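Local coordinates for protein TetR family transcription regulator (Marinobacter aquaeolei, PDB 3PAS) that probably binds DNA through an N-terminal helix-turn-helix domain and regulates transcription, as TetR-family members do, at residues E15-V18 with R19-D23; Q120-N123 with E124-A128; L162-R165 with C166-S170. All coordinates share one frame; numbering follows the deposited sequence. Where two conformers were deposited one is given.

Contact 1: E15-V18 with R19-D23; sequences EATV and REVAD
Glu-15 O accepts the backbone N of Arg-19 at 2.9 Å, the first of four consecutive i to i+4 bonds, the last from Ala-22 N to Val-18 O, within helix 5-24. Arg-19 gives the contact most of its side-chain substance. Its CG lies beside the backbone N (chi1 -62°), and the bend at chi3 (-53°) folds the chain back along the preceding turn instead of letting it run straight outward. The guanidinium therefore lies over Ala-16, whose CA stands 3.5 Å above one face of its plane, while Arg-19 NH2 is 3.9 Å from Ala-16 CB. A small residue suits this place because it lets the flat group settle close to the backbone.

Glu-15 and Arg-19 do not meet as a direct salt bridge: OE1 of Glu-15 and NH1 of Arg-19 are 4.8 Å apart. A water joins them, donating to Glu-15 OE1 and accepting from Arg-19 NH1 at 2.9 Å, in the plane of the guanidinium at its edge. The carboxylate also has direct partners: Arg-99 in a salt bridge and Tyr-62 in a hydrogen bond. Another side of the helix is apolar: Thr-17 CG2 comes 4.2 Å from Val-21 CG2, and both residues pack on Tyr-105. Thr-17 suits this buried place because its methyl joins the packing while its hydroxyl bonds back to Phe-13 O. Through this apolar side the helix, part of the DNA-binding domain, packs on helices 52-76 and 100-110, whereas Glu-15, paired with Arg-99, probably eases the charge of Arg-19 only in part, through the water.

Contact 2: Q120-N123 with E124-A128; sequences QARN and ESRAA
Arg-126 lies alongside Arg-122, one helical turn on, and the two side chains point the same way. From its CB, 3.7 Å from Asn-123 O, the Arg-126 chain runs out with CG anti to the backbone N (chi1 -166°) and stays extended to NE. CD passes 3.9 Å from Arg-122 NH1. Beyond it NE makes a long, weak ion pair with Asp-65, NH1 stands 4.0 Å from Arg-122 NH2, and NH2 ends in a salt bridge to Asp-69. The two guanidinium planes are only 11° apart. Both arginines reach from helix 117-126 to helix 52-76, the long helix that follows the helix-turn-helix in this TetR-family fold, where the acidic residues probably balance the paired positive charges. Arg-122 NH1 shares itself between Asp-65 and Asn-123 OD1, the latter at 3.3 Å, and the guanidinium also makes a cation-pi contact with Tyr-61. Were Arg-122 an alanine, Asp-65 would probably lose its salt-bridge mate, Asn-123 OD1 this donor and Tyr-61 its cation-pi partner. Asn-123 suits the junction because its amide works at both ends, ND2 bonding to Ser-64. Helix 117-126 closes where Ala-127 N bonds to Asn-123 O at 3.0 Å, and Ala-127 in turn takes the N-cap position of helix 128-140.

Contact 3: L162-R165 with C166-S170; sequences LVQR and CLQGS
Arg-165 and Ser-170 grip each other twice at the C-terminal end of helix 148-167, and here the contact is tight. The backbone N of Ser-170 donates to Arg-165 O at 2.9 Å, while Arg-165 NE donates to Ser-170 OG at 3.0 Å. The second bond is bent, with an N-H...O angle of 133°, and the hydroxyl sits well out of the guanidinium plane. Ser-170 OG reaches this spot by standing between its own backbone N and carbonyl carbon (chi1 67°), where it also lies 3.2 Å from Arg-165 CB. A short hydroxyl suits the place, since it can tuck in against the arginine's base. The outer end of Arg-165 goes further: NH1 makes a salt bridge to Glu-152 of the second subunit.

Packing is also firm on the inward side. Leu-162 and Val-163 are buried against Phe-93 of helix 81-98, and Leu-162 touches Thr-153 of the second subunit as well. These branched apolar residues fit a helix that faces both its own chain and its dimer mate, consistent with the helical dimer interface of the TetR family.

Within the dimer the other side is looser. Leu-167 is exposed there, yet its CD1 lies alongside Val-163 CG1 at 3.9 Å, which gives it some apolar cover. In one of its two conformers Gln-168 runs beside Gln-164 with no hydrogen bond between the amides, a placing the second conformer makes doubtful; long polar side chains, probably mobile, suit such a margin. The helix ends here in a Schellman motif: Gly-169 N donates to Cys-166 O at 3.2 Å, Ser-170 N returns to Arg-165 O, and Gly-169 has the positive phi (78°) that a glycine takes easily.

All three contacts are local, between neighbours along one helix or just past its end, differing chiefly in what surrounds them. Contact 1 belongs to the DNA-binding domain and is half buried, with an apolar side against other helices and charged groups on another. Contact 2 is a surface contact, dominated by charge, yet it leans on the same helix 52-76 that Thr-17 and Val-18 of contact 1 touch, so both pack on one long element though their centres are 23 Å apart. Contact 3, on the opposite side of the chain's centre from contact 2, alone reaches the second subunit. Contacts 2 and 3 sit at helix ends, whereas contact 1 lies within an unbroken helix.

Contact 1: E15-V18 with R19-D23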
ATOM      1  N   GLU B  15       6.765 -19.540  14.018  1.00 22.49           N
ATOM      2  CA  GLU B  15       5.336 -19.323  13.794  1.00 23.78           C
ATOM      3  C   GLU B  15       4.697 -18.456  14.895  1.00 22.98           C
ATOM      4  O   GLU B  15       3.900 -17.578  14.613  1.00 23.80           O
ATOM      5  CB  GLU B  15       4.637 -20.688  13.677  1.00 23.60           C
ATOM      6  CG  GLU B  15       4.853 -21.377  12.335  1.00 23.90           C
ATOM      7  CD  GLU B  15       4.151 -20.665  11.152  1.00 27.95           C
ATOM      8  OE1 GLU B  15       3.216 -19.839  11.359  1.00 34.24           O
ATOM      9  OE2 GLU B  15       4.540 -20.910   9.999  1.00 29.48           O
ATOM     10  N   ALA B  16       5.070 -18.672  16.146  1.00 21.24           N
ATOM     11  CA  ALA B  16       4.543 -17.859  17.253  1.00 21.54           C
ATOM     12  C   ALA B  16       4.984 -16.398  17.087  1.00 18.44           C
ATOM     13  O   ALA B  16       4.227 -15.471  17.402  1.00 24.19           O
ATOM     14  CB  ALA B  16       5.026 -18.418  18.600  1.00 18.16           C
ATOM     15  N   THR B  17       6.202 -16.195  16.583  1.00 20.45           N
ATOM     16  CA  THR B  17       6.735 -14.852  16.327  1.00 19.27           C
ATOM     17  C   THR B  17       5.901 -14.202  15.207  1.00 20.81           C
ATOM     18  O   THR B  17       5.459 -13.078  15.354  1.00 22.07           O
ATOM     19  CB  THR B  17       8.198 -14.877  15.938  1.00 22.05           C
ATOM     20  OG1 THR B  17       8.981 -15.436  16.993  1.00 20.20           O
ATOM     21  CG2 THR B  17       8.732 -13.465  15.693  1.00 19.77           C
ATOM     22  N   VAL B  18       5.732 -14.914  14.083  1.00 23.60           N
ATOM     23  CA  VAL B  18       4.819 -14.453  12.999  1.00 21.04           C
ATOM     24  C   VAL B  18       3.440 -14.027  13.548  1.00 23.88           C
ATOM     25  O   VAL B  18       3.014 -12.919  13.278  1.00 24.62           O
ATOM     26  CB  VAL B  18       4.592 -15.510  11.924  1.00 20.68           C
ATOM     27  CG1 VAL B  18       3.442 -15.032  10.939  1.00 18.21           C
ATOM     28  CG2 VAL B  18       5.908 -15.792  11.167  1.00 17.19           C
ATOM     29  N   ARG B  19       2.779 -14.873  14.351  1.00 24.49           N
ATOM     30  CA  ARG B  19       1.468 -14.549  14.889  1.00 26.57           C
ATOM     31  C   ARG B  19       1.415 -13.360  15.818  1.00 27.94           C
ATOM     32  O   ARG B  19       0.544 -12.478  15.654  1.00 24.26           O
ATOM     33  CB  ARG B  19       0.808 -15.755  15.598  1.00 28.24           C
ATOM     34  CG  ARG B  19       0.549 -16.924  14.695  1.00 36.39           C
ATOM     35  CD  ARG B  19      -0.354 -17.966  15.362  1.00 39.82           C
ATOM     36  NE  ARG B  19       0.120 -18.403  16.668  1.00 32.64           N
ATOM     37  CZ  ARG B  19       1.063 -19.321  16.878  1.00 30.55           C
ATOM     38  NH1 ARG B  19       1.661 -19.909  15.863  1.00 30.37           N
ATOM     39  NH2 ARG B  19       1.401 -19.651  18.112  1.00 32.76           N
ATOM     40  N   GLU B  20       2.346 -13.305  16.778  1.00 22.10           N
ATOM     41  CA  GLU B  20       2.340 -12.261  17.770  1.00 25.22           C
ATOM     42  C   GLU B  20       2.685 -10.908  17.163  1.00 24.19           C
ATOM     43  O   GLU B  20       2.032  -9.890  17.475  1.00 27.54           O
ATOM     44  CB  GLU B  20       3.260 -12.631  18.930  1.00 23.95           C
ATOM     45  CG  GLU B  20       2.772 -13.796  19.722  1.00 31.47           C
ATOM     46  CD  GLU B  20       1.472 -13.501  20.463  1.00 37.98           C
ATOM     47  OE1 GLU B  20       1.460 -12.550  21.270  1.00 40.26           O
ATOM     48  OE2 GLU B  20       0.484 -14.240  20.236  1.00 39.12           O
ATOM     49  N   VAL B  21       3.683 -10.871  16.288  1.00 23.76           N
ATOM     50  CA  VAL B  21       4.065  -9.601  15.667  1.00 23.42           C
ATOM     51  C   VAL B  21       2.971  -9.158  14.681  1.00 30.23           C
ATOM     52  O   VAL B  21       2.607  -7.950  14.638  1.00 30.14           O
ATOM     53  CB  VAL B  21       5.427  -9.661  15.003  1.00 20.09           C
ATOM     54  CG1 VAL B  21       5.687  -8.375  14.174  1.00 20.49           C
ATOM     55  CG2 VAL B  21       6.535  -9.891  16.069  1.00 23.83           C
ATOM     56  N   ALA B  22       2.445 -10.113  13.901  1.00 27.93           N
ATOM     57  CA  ALA B  22       1.397  -9.761  12.945  1.00 31.54           C
ATOM     58  C   ALA B  22       0.215  -9.187  13.731  1.00 31.25           C
ATOM     59  O   ALA B  22      -0.381  -8.221  13.307  1.00 38.19           O
ATOM     60  CB  ALA B  22       0.976 -10.988  12.052  1.00 28.71           C
ATOM     61  N   ASP B  23      -0.125  -9.768  14.862  1.00 31.38           N
ATOM     62  CA  ASP B  23      -1.248  -9.260  15.656  1.00 36.33           C
ATOM     63  C   ASP B  23      -0.996  -7.998  16.477  1.00 38.82           C
ATOM     64  O   ASP B  23      -1.887  -7.137  16.562  1.00 39.79           O
ATOM     65  CB  ASP B  23      -1.738 -10.306  16.625  1.00 39.77           C
ATOM     66  CG  ASP B  23      -2.483 -11.456  15.943  1.00 41.74           C
ATOM     67  OD1 ASP B  23      -2.607 -11.484  14.695  1.00 52.60           O
ATOM     68  OD2 ASP B  23      -2.918 -12.338  16.703  1.00 48.12           O
TER
HETATM   69  O   HOH W   1       1.033 -20.120  13.090  1.00 32.93           O

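Contact 2: Q120-N123 with E124-A128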
ATOM      1  N   GLN B 120      17.885  -7.180   2.676  1.00 35.51           N
ATOM      2  CA  GLN B 120      17.321  -6.967   1.341  1.00 39.82           C
ATOM      3  C   GLN B 120      18.110  -7.721   0.305  1.00 38.64           C
ATOM      4  O   GLN B 120      17.544  -8.506  -0.423  1.00 35.70           O
ATOM      5  CB  GLN B 120      17.393  -5.490   0.993  1.00 42.53           C
ATOM      6  CG  GLN B 120      17.004  -5.117  -0.425  1.00 50.41           C
ATOM      7  CD  GLN B 120      15.695  -4.406  -0.469  1.00 58.76           C
ATOM      8  OE1 GLN B 120      14.738  -4.774   0.220  1.00 60.05           O
ATOM      9  NE2 GLN B 120      15.641  -3.347  -1.264  1.00 68.59           N
ATOM     10  N   ALA B 121      19.428  -7.513   0.293  1.00 38.76           N
ATOM     11  CA  ALA B 121      20.329  -8.156  -0.662  1.00 38.63           C
ATOM     12  C   ALA B 121      20.265  -9.669  -0.542  1.00 36.37           C
ATOM     13  O   ALA B 121      20.246 -10.382  -1.577  1.00 36.85           O
ATOM     14  CB  ALA B 121      21.785  -7.671  -0.464  1.00 38.27           C
ATOM     15  N   ARG B 122      20.220 -10.173   0.696  1.00 34.05           N
ATOM     16  CA  ARG B 122      20.133 -11.627   0.906  1.00 34.03           C
ATOM     17  C   ARG B 122      18.842 -12.213   0.265  1.00 32.00           C
ATOM     18  O   ARG B 122      18.875 -13.266  -0.355  1.00 32.36           O
ATOM     19  CB  ARG B 122      20.216 -11.961   2.398  1.00 36.71           C
ATOM     20  CG  ARG B 122      20.190 -13.461   2.756  1.00 38.60           C
ATOM     21  CD  ARG B 122      18.744 -14.014   2.802  1.00 42.49           C
ATOM     22  NE  ARG B 122      18.632 -15.281   3.519  1.00 37.47           N
ATOM     23  CZ  ARG B 122      17.534 -16.030   3.599  1.00 36.79           C
ATOM     24  NH1 ARG B 122      16.414 -15.659   2.988  1.00 33.85           N
ATOM     25  NH2 ARG B 122      17.568 -17.168   4.280  1.00 33.66           N
ATOM     26  N   ASN B 123      17.714 -11.555   0.464  1.00 32.18           N
ATOM     27  CA  ASN B 123      16.455 -11.980  -0.187  1.00 31.95           C
ATOM     28  C   ASN B 123      16.510 -11.874  -1.745  1.00 30.70           C
ATOM     29  O   ASN B 123      16.038 -12.771  -2.459  1.00 30.93           O
ATOM     30  CB  ASN B 123      15.294 -11.165   0.361  1.00 31.32           C
ATOM     31  CG  ASN B 123      14.714 -11.759   1.654  1.00 31.99           C
ATOM     32  OD1 ASN B 123      15.222 -12.746   2.158  1.00 27.58           O
ATOM     33  ND2 ASN B 123      13.599 -11.183   2.138  1.00 27.71           N
ATOM     34  N   GLU B 124      17.076 -10.788  -2.254  1.00 32.67           N
ATOM     35  CA  GLU B 124      17.264 -10.619  -3.720  1.00 32.56           C
ATOM     36  C   GLU B 124      18.148 -11.744  -4.279  1.00 32.93           C
ATOM     37  O   GLU B 124      17.877 -12.314  -5.355  1.00 32.69           O
ATOM     38  CB  GLU B 124      17.819  -9.221  -4.038  1.00 34.25           C
ATOM     39  CG  GLU B 124      16.788  -8.125  -3.724  1.00 42.43           C
ATOM     40  CD  GLU B 124      17.259  -6.676  -3.978  1.00 48.34           C
ATOM     41  OE1 GLU B 124      18.471  -6.419  -4.051  1.00 45.47           O
ATOM     42  OE2 GLU B 124      16.380  -5.791  -4.071  1.00 45.78           O
ATOM     43  N   SER B 125      19.195 -12.088  -3.530  1.00 34.68           N
ATOM     44  CA  SER B 125      20.036 -13.208  -3.867  1.00 34.54           C
ATOM     45  C   SER B 125      19.309 -14.560  -3.934  1.00 32.68           C
ATOM     46  O   SER B 125      19.529 -15.337  -4.865  1.00 32.59           O
ATOM     47  CB  SER B 125      21.175 -13.303  -2.875  1.00 38.03           C
ATOM     48  OG  SER B 125      22.059 -14.296  -3.298  1.00 43.70           O
ATOM     49  N   ARG B 126      18.474 -14.868  -2.942  1.00 29.69           N
ATOM     50  CA  ARG B 126      17.708 -16.120  -2.974  1.00 28.63           C
ATOM     51  C   ARG B 126      16.730 -16.122  -4.172  1.00 29.10           C
ATOM     52  O   ARG B 126      16.483 -17.164  -4.822  1.00 28.97           O
ATOM     53  CB  ARG B 126      16.906 -16.273  -1.695  1.00 32.28           C
ATOM     54  CG  ARG B 126      16.366 -17.689  -1.513  1.00 35.95           C
ATOM     55  CD  ARG B 126      15.803 -17.845  -0.153  1.00 36.17           C
ATOM     56  NE  ARG B 126      15.416 -19.213   0.141  1.00 32.23           N
ATOM     57  CZ  ARG B 126      16.136 -20.101   0.829  1.00 34.39           C
ATOM     58  NH1 ARG B 126      17.351 -19.835   1.291  1.00 29.26           N
ATOM     59  NH2 ARG B 126      15.625 -21.292   1.052  1.00 34.57           N
ATOM     60  N   ALA B 127      16.201 -14.940  -4.473  1.00 28.23           N
ATOM     61  CA  ALA B 127      15.296 -14.766  -5.613  1.00 28.35           C
ATOM     62  C   ALA B 127      15.983 -14.459  -6.974  1.00 28.63           C
ATOM     63  O   ALA B 127      15.320 -14.071  -7.940  1.00 23.83           O
ATOM     64  CB  ALA B 127      14.277 -13.690  -5.293  1.00 25.73           C
ATOM     65  N   ALA B 128      17.288 -14.657  -7.067  1.00 27.76           N
ATOM     66  CA  ALA B 128      18.061 -14.232  -8.228  1.00 29.96           C
ATOM     67  C   ALA B 128      17.539 -14.751  -9.579  1.00 29.05           C
ATOM     68  O   ALA B 128      17.495 -13.992 -10.553  1.00 28.06           O
ATOM     69  CB  ALA B 128      19.548 -14.616  -8.059  1.00 31.77           C
TER

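Contact 3: L162-R165 with C166-S170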
ATOM      1  N   LEU B 162      -4.619  -6.633  -2.943  1.00 21.07           N
ATOM      2  CA  LEU B 162      -5.817  -7.395  -3.312  1.00 21.69           C
ATOM      3  C   LEU B 162      -6.113  -8.511  -2.313  1.00 20.31           C
ATOM      4  O   LEU B 162      -7.294  -8.776  -2.007  1.00 22.06           O
ATOM      5  CB  LEU B 162      -5.697  -7.939  -4.720  1.00 17.48           C
ATOM      6  CG  LEU B 162      -5.847  -6.851  -5.815  1.00 19.62           C
ATOM      7  CD1 LEU B 162      -5.454  -7.406  -7.247  1.00 18.63           C
ATOM      8  CD2 LEU B 162      -7.248  -6.325  -5.833  1.00 18.35           C
ATOM      9  N   VAL B 163      -5.073  -9.172  -1.798  1.00 19.94           N
ATOM     10  CA  VAL B 163      -5.295 -10.161  -0.714  1.00 21.48           C
ATOM     11  C   VAL B 163      -6.013  -9.491   0.481  1.00 23.08           C
ATOM     12  O   VAL B 163      -6.938 -10.029   1.076  1.00 24.28           O
ATOM     13  CB  VAL B 163      -4.006 -10.825  -0.307  1.00 20.39           C
ATOM     14  CG1 VAL B 163      -4.177 -11.536   1.114  1.00 19.12           C
ATOM     15  CG2 VAL B 163      -3.577 -11.846  -1.409  1.00 17.64           C
ATOM     16  N   GLN B 164      -5.552  -8.305   0.823  1.00 25.42           N
ATOM     17  CA  GLN B 164      -6.096  -7.560   1.966  1.00 28.03           C
ATOM     18  C   GLN B 164      -7.563  -7.212   1.692  1.00 29.67           C
ATOM     19  O   GLN B 164      -8.431  -7.486   2.531  1.00 31.11           O
ATOM     20  CB  GLN B 164      -5.247  -6.324   2.228  1.00 29.68           C
ATOM     21  CG  GLN B 164      -5.734  -5.401   3.365  1.00 43.83           C
ATOM     22  CD  GLN B 164      -4.639  -4.457   3.867  1.00 51.12           C
ATOM     23  OE1 GLN B 164      -3.650  -4.886   4.486  1.00 49.00           O
ATOM     24  NE2 GLN B 164      -4.831  -3.168   3.633  1.00 60.85           N
ATOM     25  N   ARG B 165      -7.849  -6.672   0.505  1.00 25.62           N
ATOM     26  CA  ARG B 165      -9.228  -6.428   0.107  1.00 24.84           C
ATOM     27  C   ARG B 165     -10.090  -7.691   0.165  1.00 26.84           C
ATOM     28  O   ARG B 165     -11.247  -7.645   0.612  1.00 26.54           O
ATOM     29  CB  ARG B 165      -9.306  -5.745  -1.269  1.00 23.52           C
ATOM     30  CG  ARG B 165      -8.808  -4.312  -1.267  1.00 32.61           C
ATOM     31  CD  ARG B 165      -9.127  -3.555  -2.561  1.00 39.59           C
ATOM     32  NE  ARG B 165     -10.518  -3.121  -2.541  1.00 49.25           N
ATOM     33  CZ  ARG B 165     -10.967  -1.891  -2.769  1.00 50.07           C
ATOM     34  NH1 ARG B 165     -10.160  -0.885  -3.124  1.00 48.06           N
ATOM     35  NH2 ARG B 165     -12.274  -1.684  -2.718  1.00 56.42           N
ATOM     36  N   CYS B 166      -9.556  -8.822  -0.258  1.00 26.47           N
ATOM     37  CA  CYS B 166     -10.317 -10.065  -0.219  0.50 28.00           C
ATOM     38  C   CYS B 166     -10.681 -10.430   1.195  1.00 30.91           C
ATOM     39  O   CYS B 166     -11.832 -10.747   1.476  1.00 32.14           O
ATOM     40  CB  CYS B 166      -9.531 -11.232  -0.812  0.50 28.11           C
ATOM     41  SG  CYS B 166      -9.373 -11.103  -2.535  0.50 20.86           S
ATOM     42  N   LEU B 167      -9.696 -10.379   2.090  1.00 32.61           N
ATOM     43  CA  LEU B 167      -9.931 -10.774   3.483  1.00 34.97           C
ATOM     44  C   LEU B 167     -10.889  -9.796   4.237  1.00 36.58           C
ATOM     45  O   LEU B 167     -11.555 -10.224   5.193  1.00 38.90           O
ATOM     46  CB  LEU B 167      -8.617 -10.975   4.214  1.00 32.73           C
ATOM     47  CG  LEU B 167      -7.802 -12.208   3.756  1.00 32.67           C
ATOM     48  CD1 LEU B 167      -6.430 -12.069   4.272  1.00 29.41           C
ATOM     49  CD2 LEU B 167      -8.399 -13.585   4.183  1.00 34.82           C
ATOM     50  N   GLN B 168     -10.977  -8.539   3.767  1.00 37.14           N
ATOM     51  CA  GLN B 168     -11.850  -7.495   4.321  0.50 35.97           C
ATOM     52  C   GLN B 168     -13.208  -7.411   3.599  1.00 35.30           C
ATOM     53  O   GLN B 168     -13.983  -6.504   3.865  1.00 36.23           O
ATOM     54  CB  GLN B 168     -11.183  -6.110   4.199  0.50 35.94           C
ATOM     55  CG  GLN B 168      -9.962  -5.850   5.081  0.50 39.95           C
ATOM     56  CD  GLN B 168      -9.293  -4.524   4.751  0.50 43.37           C
ATOM     57  OE1 GLN B 168      -9.534  -3.933   3.687  0.50 43.56           O
ATOM     58  NE2 GLN B 168      -8.451  -4.047   5.659  0.50 50.55           N
ATOM     59  N   GLY B 169     -13.462  -8.310   2.639  1.00 31.13           N
ATOM     60  CA  GLY B 169     -14.721  -8.367   1.907  1.00 32.99           C
ATOM     61  C   GLY B 169     -15.029  -7.394   0.792  1.00 30.49           C
ATOM     62  O   GLY B 169     -16.175  -7.264   0.397  1.00 28.43           O
ATOM     63  N   SER B 170     -14.003  -6.711   0.268  1.00 32.78           N
ATOM     64  CA  SER B 170     -14.211  -5.728  -0.794  1.00 32.95           C
ATOM     65  C   SER B 170     -13.755  -6.263  -2.143  1.00 34.10           C
ATOM     66  O   SER B 170     -13.816  -5.551  -3.127  1.00 37.47           O
ATOM     67  CB  SER B 170     -13.529  -4.406  -0.449  1.00 32.88           C
ATOM     68  OG  SER B 170     -12.107  -4.542  -0.438  1.00 29.50           O
TER